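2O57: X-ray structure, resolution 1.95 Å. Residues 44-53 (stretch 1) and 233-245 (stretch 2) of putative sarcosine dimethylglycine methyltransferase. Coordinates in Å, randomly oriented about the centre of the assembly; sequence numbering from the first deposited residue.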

ATOM      1  N   ASP A  44      10.959 -15.973  10.647  1.00 12.59           N
ATOM      2  CA  ASP A  44       9.626 -15.560  11.093  1.00 13.08           C
ATOM      3  C   ASP A  44       8.656 -15.308   9.948  1.00 12.59           C
ATOM      4  O   ASP A  44       9.039 -14.709   8.944  1.00 13.91           O
ATOM      5  CB  ASP A  44       9.726 -14.298  11.929  1.00 12.20           C
ATOM      6  CG  ASP A  44      10.616 -14.472  13.129  1.00 12.42           C
ATOM      7  OD1 ASP A  44      10.097 -14.665  14.241  1.00 12.03           O
ATOM      8  OD2 ASP A  44      11.825 -14.421  12.962  1.00 13.94           O
ATOM      9  N   ILE A  45       7.424 -15.764  10.159  1.00 12.55           N
ATOM     10  CA  ILE A  45       6.243 -15.520   9.316  1.00 12.54           C
ATOM     11  C   ILE A  45       5.395 -14.334   9.797  1.00 13.06           C
ATOM     12  O   ILE A  45       5.049 -14.219  10.995  1.00 13.05           O
ATOM     13  CB  ILE A  45       5.340 -16.807   9.306  1.00 12.74           C
ATOM     14  CG1 ILE A  45       6.122 -18.010   8.774  1.00 12.73           C
ATOM     15  CG2 ILE A  45       3.968 -16.589   8.536  1.00 13.19           C
ATOM     16  CD1 ILE A  45       6.590 -17.879   7.268  1.00 11.69           C
ATOM     17  N   HIS A  46       4.974 -13.505   8.846  1.00 12.46           N
ATOM     18  CA  HIS A  46       4.014 -12.446   9.112  1.00 11.97           C
ATOM     19  C   HIS A  46       3.002 -12.483   7.971  1.00 11.17           C
ATOM     20  O   HIS A  46       3.159 -13.293   7.041  1.00 11.26           O
ATOM     21  CB  HIS A  46       4.687 -11.057   9.185  1.00 12.00           C
ATOM     22  CG  HIS A  46       5.835 -11.007  10.152  1.00 12.29           C
ATOM     23  ND1 HIS A  46       7.130 -11.275   9.771  1.00 14.28           N
ATOM     24  CD2 HIS A  46       5.866 -10.799  11.491  1.00 14.33           C
ATOM     25  CE1 HIS A  46       7.925 -11.193  10.827  1.00 13.09           C
ATOM     26  NE2 HIS A  46       7.182 -10.909  11.888  1.00 13.12           N
ATOM     27  N   VAL A  47       1.981 -11.628   8.051  1.00 10.66           N
ATOM     28  CA  VAL A  47       0.918 -11.638   7.035  1.00 10.93           C
ATOM     29  C   VAL A  47       1.545 -11.489   5.654  1.00  9.88           C
ATOM     30  O   VAL A  47       2.342 -10.617   5.454  1.00 10.67           O
ATOM     31  CB  VAL A  47      -0.169 -10.611   7.311  1.00 10.38           C
ATOM     32  CG1 VAL A  47      -1.253 -10.647   6.230  1.00 10.60           C
ATOM     33  CG2 VAL A  47      -0.825 -10.892   8.714  1.00 10.39           C
ATOM     34  N   GLY A  48       1.195 -12.391   4.736  1.00 10.61           N
ATOM     35  CA  GLY A  48       1.834 -12.496   3.443  1.00 10.63           C
ATOM     36  C   GLY A  48       1.158 -11.705   2.328  1.00 10.86           C
ATOM     37  O   GLY A  48      -0.001 -11.302   2.451  1.00 11.45           O
ATOM     38  N   LEU A  49       1.902 -11.514   1.244  1.00 10.76           N
ATOM     39  CA  LEU A  49       1.350 -11.020  -0.015  1.00 10.87           C
ATOM     40  C   LEU A  49       1.201 -12.260  -0.937  1.00 10.13           C
ATOM     41  O   LEU A  49       2.194 -12.856  -1.360  1.00 10.96           O
ATOM     42  CB  LEU A  49       2.263  -9.933  -0.620  1.00 11.63           C
ATOM     43  CG  LEU A  49       2.468  -8.601   0.144  1.00 10.98           C
ATOM     44  CD1 LEU A  49       3.479  -7.732  -0.665  1.00 12.92           C
ATOM     45  CD2 LEU A  49       1.098  -7.894   0.350  1.00 12.00           C
ATOM     46  N   TYR A  50      -0.045 -12.671  -1.192  1.00  9.77           N
ATOM     47  CA  TYR A  50      -0.357 -13.942  -1.892  1.00 10.04           C
ATOM     48  C   TYR A  50      -0.622 -13.785  -3.402  1.00 11.37           C
ATOM     49  O   TYR A  50      -1.189 -12.788  -3.846  1.00 11.49           O
ATOM     50  CB  TYR A  50      -1.529 -14.677  -1.222  1.00  9.98           C
ATOM     51  CG  TYR A  50      -1.108 -15.183   0.142  1.00 10.57           C
ATOM     52  CD1 TYR A  50      -0.558 -16.474   0.282  1.00 10.56           C
ATOM     53  CD2 TYR A  50      -1.233 -14.373   1.276  1.00  8.79           C
ATOM     54  CE1 TYR A  50      -0.128 -16.966   1.525  1.00 12.42           C
ATOM     55  CE2 TYR A  50      -0.776 -14.845   2.549  1.00  9.33           C
ATOM     56  CZ  TYR A  50      -0.245 -16.139   2.664  1.00 11.97           C
ATOM     57  OH  TYR A  50       0.197 -16.571   3.898  1.00 10.38           O
ATOM     58  N   LYS A  51      -0.174 -14.764  -4.181  1.00 11.89           N
ATOM     59  CA  LYS A  51      -0.336 -14.760  -5.641  1.00 14.89           C
ATOM     60  C   LYS A  51      -1.480 -15.727  -5.946  1.00 14.31           C
ATOM     61  O   LYS A  51      -1.485 -16.829  -5.419  1.00 12.90           O
ATOM     62  CB  LYS A  51       0.956 -15.280  -6.277  1.00 13.86           C
ATOM     63  CG  LYS A  51       0.939 -15.442  -7.785  1.00 19.30           C
ATOM     64  CD  LYS A  51       2.368 -15.789  -8.284  1.00 19.47           C
ATOM     65  CE  LYS A  51       2.386 -16.130  -9.794  1.00 27.84           C
ATOM     66  NZ  LYS A  51       3.804 -16.331 -10.326  1.00 28.03           N
ATOM     67  N   GLU A  52      -2.438 -15.334  -6.780  1.00 14.82           N
ATOM     68  CA  GLU A  52      -3.494 -16.274  -7.245  1.00 16.71           C
ATOM     69  C   GLU A  52      -2.953 -17.330  -8.195  1.00 16.86           C
ATOM     70  O   GLU A  52      -2.046 -17.020  -8.971  1.00 17.75           O
ATOM     71  CB  GLU A  52      -4.619 -15.507  -7.951  1.00 17.51           C
ATOM     72  CG  GLU A  52      -5.370 -14.607  -6.992  1.00 21.38           C
ATOM     73  CD  GLU A  52      -6.442 -15.357  -6.190  1.00 25.04           C
ATOM     74  OE1 GLU A  52      -6.523 -16.610  -6.284  1.00 22.81           O
ATOM     75  OE2 GLU A  52      -7.189 -14.682  -5.441  1.00 27.44           O
ATOM     76  N   PRO A  53      -3.469 -18.595  -8.131  1.00 16.11           N
ATOM     77  CA  PRO A  53      -4.448 -19.140  -7.167  1.00 15.30           C
ATOM     78  C   PRO A  53      -3.834 -19.352  -5.780  1.00 14.37           C
ATOM     79  O   PRO A  53      -2.812 -20.064  -5.608  1.00 12.96           O
ATOM     80  CB  PRO A  53      -4.900 -20.467  -7.799  1.00 15.96           C
ATOM     81  CG  PRO A  53      -3.736 -20.875  -8.727  1.00 16.65           C
ATOM     82  CD  PRO A  53      -3.043 -19.589  -9.142  1.00 16.77           C
TER
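Stretch 2, residues 233-245: SRPDSLVHHYSKV

How does stretch 2 lie on stretch 1? Its helix, from Pro 235 onward with Arg 234 as N-cap, packs against an irregular, extended segment. The register runs from Leu 49 beside Ser 237 (CA to CA, 5.8 Å) to Val 47 beside His 241 (CA to CA, 5.8 Å). The helix crosses the segment obliquely.

What holds His 241 in place? With chi1 at t, its ring lies beneath Val 47, whose CA stands 3.5 Å from the ring centroid, almost on the normal. This pose brings ND1 of His 241 within 2.6 Å of Tyr 50 OH, a short hydrogen bond at the ring edge.

Why does Tyr 50 turn toward the helix? Its m rotamer (chi2 -91°) carries the ring along the helix surface to His 241. On the way CD2 of Tyr 50 packs 3.7 Å from His 240 CB, and CE1 of Tyr 50 lies 3.9 Å from Lys 244 CG.

How is the other end fastened? Ser 237, chi1 -81°, points toward stretch 1 and donates from OG to Gly 48 O at 2.9 Å. A water bridges Ser 237 OG and Tyr 50 N, 2.9 Å from each. Leu 49, m then t, extends CD2 to 3.5 Å from Arg 234 NH1, over one guanidinium face.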

ATOM      1  N   SER A 233      -3.774  -0.668   2.987  1.00  9.97           N
ATOM      2  CA  SER A 233      -4.781  -1.512   3.646  1.00  9.85           C
ATOM      3  C   SER A 233      -4.977  -2.683   2.703  1.00  9.95           C
ATOM      4  O   SER A 233      -5.304  -2.484   1.516  1.00  9.21           O
ATOM      5  CB  SER A 233      -6.082  -0.728   3.878  1.00  9.51           C
ATOM      6  OG  SER A 233      -7.139  -1.593   4.303  1.00 13.16           O
ATOM      7  N   ARG A 234      -4.705  -3.887   3.202  1.00  9.97           N
ATOM      8  CA  ARG A 234      -4.804  -5.077   2.373  1.00 10.01           C
ATOM      9  C   ARG A 234      -5.712  -6.085   3.058  1.00 10.76           C
ATOM     10  O   ARG A 234      -5.195  -7.058   3.636  1.00 11.97           O
ATOM     11  CB  ARG A 234      -3.419  -5.677   2.167  1.00  9.18           C
ATOM     12  CG  ARG A 234      -2.451  -4.731   1.408  1.00  9.39           C
ATOM     13  CD  ARG A 234      -1.071  -5.363   1.325  1.00 12.26           C
ATOM     14  NE  ARG A 234      -0.041  -4.465   0.792  1.00 13.51           N
ATOM     15  CZ  ARG A 234       0.308  -4.434  -0.488  1.00 21.76           C
ATOM     16  NH1 ARG A 234      -0.289  -5.246  -1.391  1.00 19.25           N
ATOM     17  NH2 ARG A 234       1.286  -3.610  -0.861  1.00 20.18           N
ATOM     18  N   PRO A 235      -7.053  -5.874   2.997  1.00 10.45           N
ATOM     19  CA  PRO A 235      -7.933  -6.905   3.595  1.00 10.64           C
ATOM     20  C   PRO A 235      -7.867  -8.234   2.822  1.00 10.60           C
ATOM     21  O   PRO A 235      -8.091  -9.299   3.413  1.00 10.45           O
ATOM     22  CB  PRO A 235      -9.328  -6.272   3.540  1.00 10.08           C
ATOM     23  CG  PRO A 235      -9.242  -5.258   2.403  1.00 11.91           C
ATOM     24  CD  PRO A 235      -7.826  -4.734   2.433  1.00  8.79           C
ATOM     25  N   ASP A 236      -7.491  -8.194   1.538  1.00  9.94           N
ATOM     26  CA  ASP A 236      -7.225  -9.429   0.809  1.00  9.97           C
ATOM     27  C   ASP A 236      -6.120 -10.290   1.421  1.00  9.92           C
ATOM     28  O   ASP A 236      -6.306 -11.485   1.570  1.00 10.18           O
ATOM     29  CB  ASP A 236      -7.053  -9.226  -0.724  1.00  9.58           C
ATOM     30  CG  ASP A 236      -5.855  -8.335  -1.112  1.00 12.92           C
ATOM     31  OD1 ASP A 236      -5.150  -7.713  -0.252  1.00 12.17           O
ATOM     32  OD2 ASP A 236      -5.646  -8.248  -2.347  1.00 12.94           O
ATOM     33  N   SER A 237      -4.985  -9.688   1.762  1.00 10.44           N
ATOM     34  CA  SER A 237      -3.898 -10.375   2.439  1.00 11.13           C
ATOM     35  C   SER A 237      -4.346 -10.970   3.781  1.00 11.58           C
ATOM     36  O   SER A 237      -3.980 -12.107   4.102  1.00 12.51           O
ATOM     37  CB  SER A 237      -2.676  -9.453   2.633  1.00 10.27           C
ATOM     38  OG  SER A 237      -1.904  -9.394   1.421  1.00 13.55           O
ATOM     39  N   LEU A 238      -5.096 -10.195   4.566  1.00 11.22           N
ATOM     40  CA  LEU A 238      -5.602 -10.659   5.851  1.00 10.80           C
ATOM     41  C   LEU A 238      -6.407 -11.959   5.678  1.00 11.36           C
ATOM     42  O   LEU A 238      -6.120 -12.975   6.362  1.00  9.57           O
ATOM     43  CB  LEU A 238      -6.471  -9.592   6.496  1.00 10.83           C
ATOM     44  CG  LEU A 238      -6.890  -9.927   7.941  1.00 15.69           C
ATOM     45  CD1 LEU A 238      -5.882  -9.379   8.877  1.00 17.79           C
ATOM     46  CD2 LEU A 238      -8.261  -9.314   8.223  1.00 16.04           C
ATOM     47  N   VAL A 239      -7.374 -11.930   4.754  1.00 10.77           N
ATOM     48  CA  VAL A 239      -8.226 -13.102   4.436  1.00 11.46           C
ATOM     49  C   VAL A 239      -7.406 -14.281   3.914  1.00 11.33           C
ATOM     50  O   VAL A 239      -7.542 -15.407   4.435  1.00 11.45           O
ATOM     51  CB  VAL A 239      -9.376 -12.739   3.456  1.00 11.00           C
ATOM     52  CG1 VAL A 239     -10.098 -14.018   2.925  1.00 11.90           C
ATOM     53  CG2 VAL A 239     -10.329 -11.805   4.149  1.00 12.04           C
ATOM     54  N   HIS A 240      -6.528 -14.033   2.937  1.00 11.34           N
ATOM     55  CA  HIS A 240      -5.765 -15.134   2.355  1.00 11.58           C
ATOM     56  C   HIS A 240      -4.836 -15.737   3.397  1.00 11.72           C
ATOM     57  O   HIS A 240      -4.716 -16.956   3.476  1.00 10.05           O
ATOM     58  CB  HIS A 240      -4.903 -14.658   1.201  1.00 11.01           C
ATOM     59  CG  HIS A 240      -5.695 -14.190   0.023  1.00 14.22           C
ATOM     60  ND1 HIS A 240      -5.269 -13.171  -0.801  1.00 16.97           N
ATOM     61  CD2 HIS A 240      -6.886 -14.605  -0.469  1.00 12.78           C
ATOM     62  CE1 HIS A 240      -6.163 -12.979  -1.757  1.00 15.50           C
ATOM     63  NE2 HIS A 240      -7.159 -13.825  -1.571  1.00 14.70           N
ATOM     64  N   HIS A 241      -4.149 -14.871   4.133  1.00 10.42           N
ATOM     65  CA  HIS A 241      -3.112 -15.327   5.058  1.00 10.63           C
ATOM     66  C   HIS A 241      -3.702 -16.195   6.166  1.00 11.54           C
ATOM     67  O   HIS A 241      -3.205 -17.286   6.421  1.00 11.20           O
ATOM     68  CB  HIS A 241      -2.422 -14.148   5.709  1.00 10.49           C
ATOM     69  CG  HIS A 241      -1.269 -14.545   6.570  1.00 10.37           C
ATOM     70  ND1 HIS A 241      -0.119 -15.121   6.058  1.00  9.37           N
ATOM     71  CD2 HIS A 241      -1.110 -14.484   7.913  1.00 10.61           C
ATOM     72  CE1 HIS A 241       0.721 -15.350   7.055  1.00 11.80           C
ATOM     73  NE2 HIS A 241       0.142 -14.970   8.189  1.00 11.05           N
ATOM     74  N   TYR A 242      -4.759 -15.706   6.810  1.00 11.35           N
ATOM     75  CA  TYR A 242      -5.364 -16.476   7.879  1.00 11.71           C
ATOM     76  C   TYR A 242      -6.084 -17.738   7.403  1.00 11.25           C
ATOM     77  O   TYR A 242      -6.014 -18.756   8.097  1.00  8.47           O
ATOM     78  CB  TYR A 242      -6.206 -15.583   8.775  1.00 12.60           C
ATOM     79  CG  TYR A 242      -5.310 -14.681   9.588  1.00 16.87           C
ATOM     80  CD1 TYR A 242      -4.269 -15.226  10.368  1.00 17.72           C
ATOM     81  CD2 TYR A 242      -5.451 -13.309   9.553  1.00 16.49           C
ATOM     82  CE1 TYR A 242      -3.415 -14.407  11.109  1.00 20.95           C
ATOM     83  CE2 TYR A 242      -4.585 -12.472  10.308  1.00 18.10           C
ATOM     84  CZ  TYR A 242      -3.600 -13.022  11.066  1.00 18.34           C
ATOM     85  OH  TYR A 242      -2.782 -12.205  11.802  1.00 20.53           O
ATOM     86  N   SER A 243      -6.659 -17.697   6.186  1.00 10.52           N
ATOM     87  CA  SER A 243      -7.197 -18.914   5.544  1.00 11.28           C
ATOM     88  C   SER A 243      -6.087 -19.966   5.297  1.00 10.99           C
ATOM     89  O   SER A 243      -6.265 -21.172   5.589  1.00  9.62           O
ATOM     90  CB  SER A 243      -7.889 -18.558   4.197  1.00 12.25           C
ATOM     91  OG  SER A 243      -8.996 -17.709   4.439  1.00 13.76           O
ATOM     92  N   LYS A 244      -4.940 -19.527   4.758  1.00 10.22           N
ATOM     93  CA  LYS A 244      -3.819 -20.454   4.538  1.00  9.81           C
ATOM     94  C   LYS A 244      -3.234 -20.992   5.858  1.00 10.62           C
ATOM     95  O   LYS A 244      -2.895 -22.184   5.965  1.00 10.56           O
ATOM     96  CB  LYS A 244      -2.703 -19.763   3.750  1.00  9.95           C
ATOM     97  CG  LYS A 244      -3.128 -19.282   2.331  1.00 11.96           C
ATOM     98  CD  LYS A 244      -3.217 -20.408   1.366  1.00 12.94           C
ATOM     99  CE  LYS A 244      -1.844 -20.951   1.061  1.00 14.36           C
ATOM    100  NZ  LYS A 244      -1.897 -22.061   0.097  1.00 15.14           N
ATOM    101  N   VAL A 245      -3.107 -20.130   6.858  1.00  9.63           N
ATOM    102  CA  VAL A 245      -2.618 -20.607   8.156  1.00  9.99           C
ATOM    103  C   VAL A 245      -3.585 -21.644   8.758  1.00  9.41           C
ATOM    104  O   VAL A 245      -3.136 -22.699   9.306  1.00 10.12           O
ATOM    105  CB  VAL A 245      -2.367 -19.447   9.135  1.00 10.07           C
ATOM    106  CG1 VAL A 245      -2.026 -20.025  10.515  1.00  8.91           C
ATOM    107  CG2 VAL A 245      -1.201 -18.554   8.638  1.00 10.09           C
TER
HETATM  108  O   HOH W   1      -2.557 -11.271  -0.728  1.00 19.09           O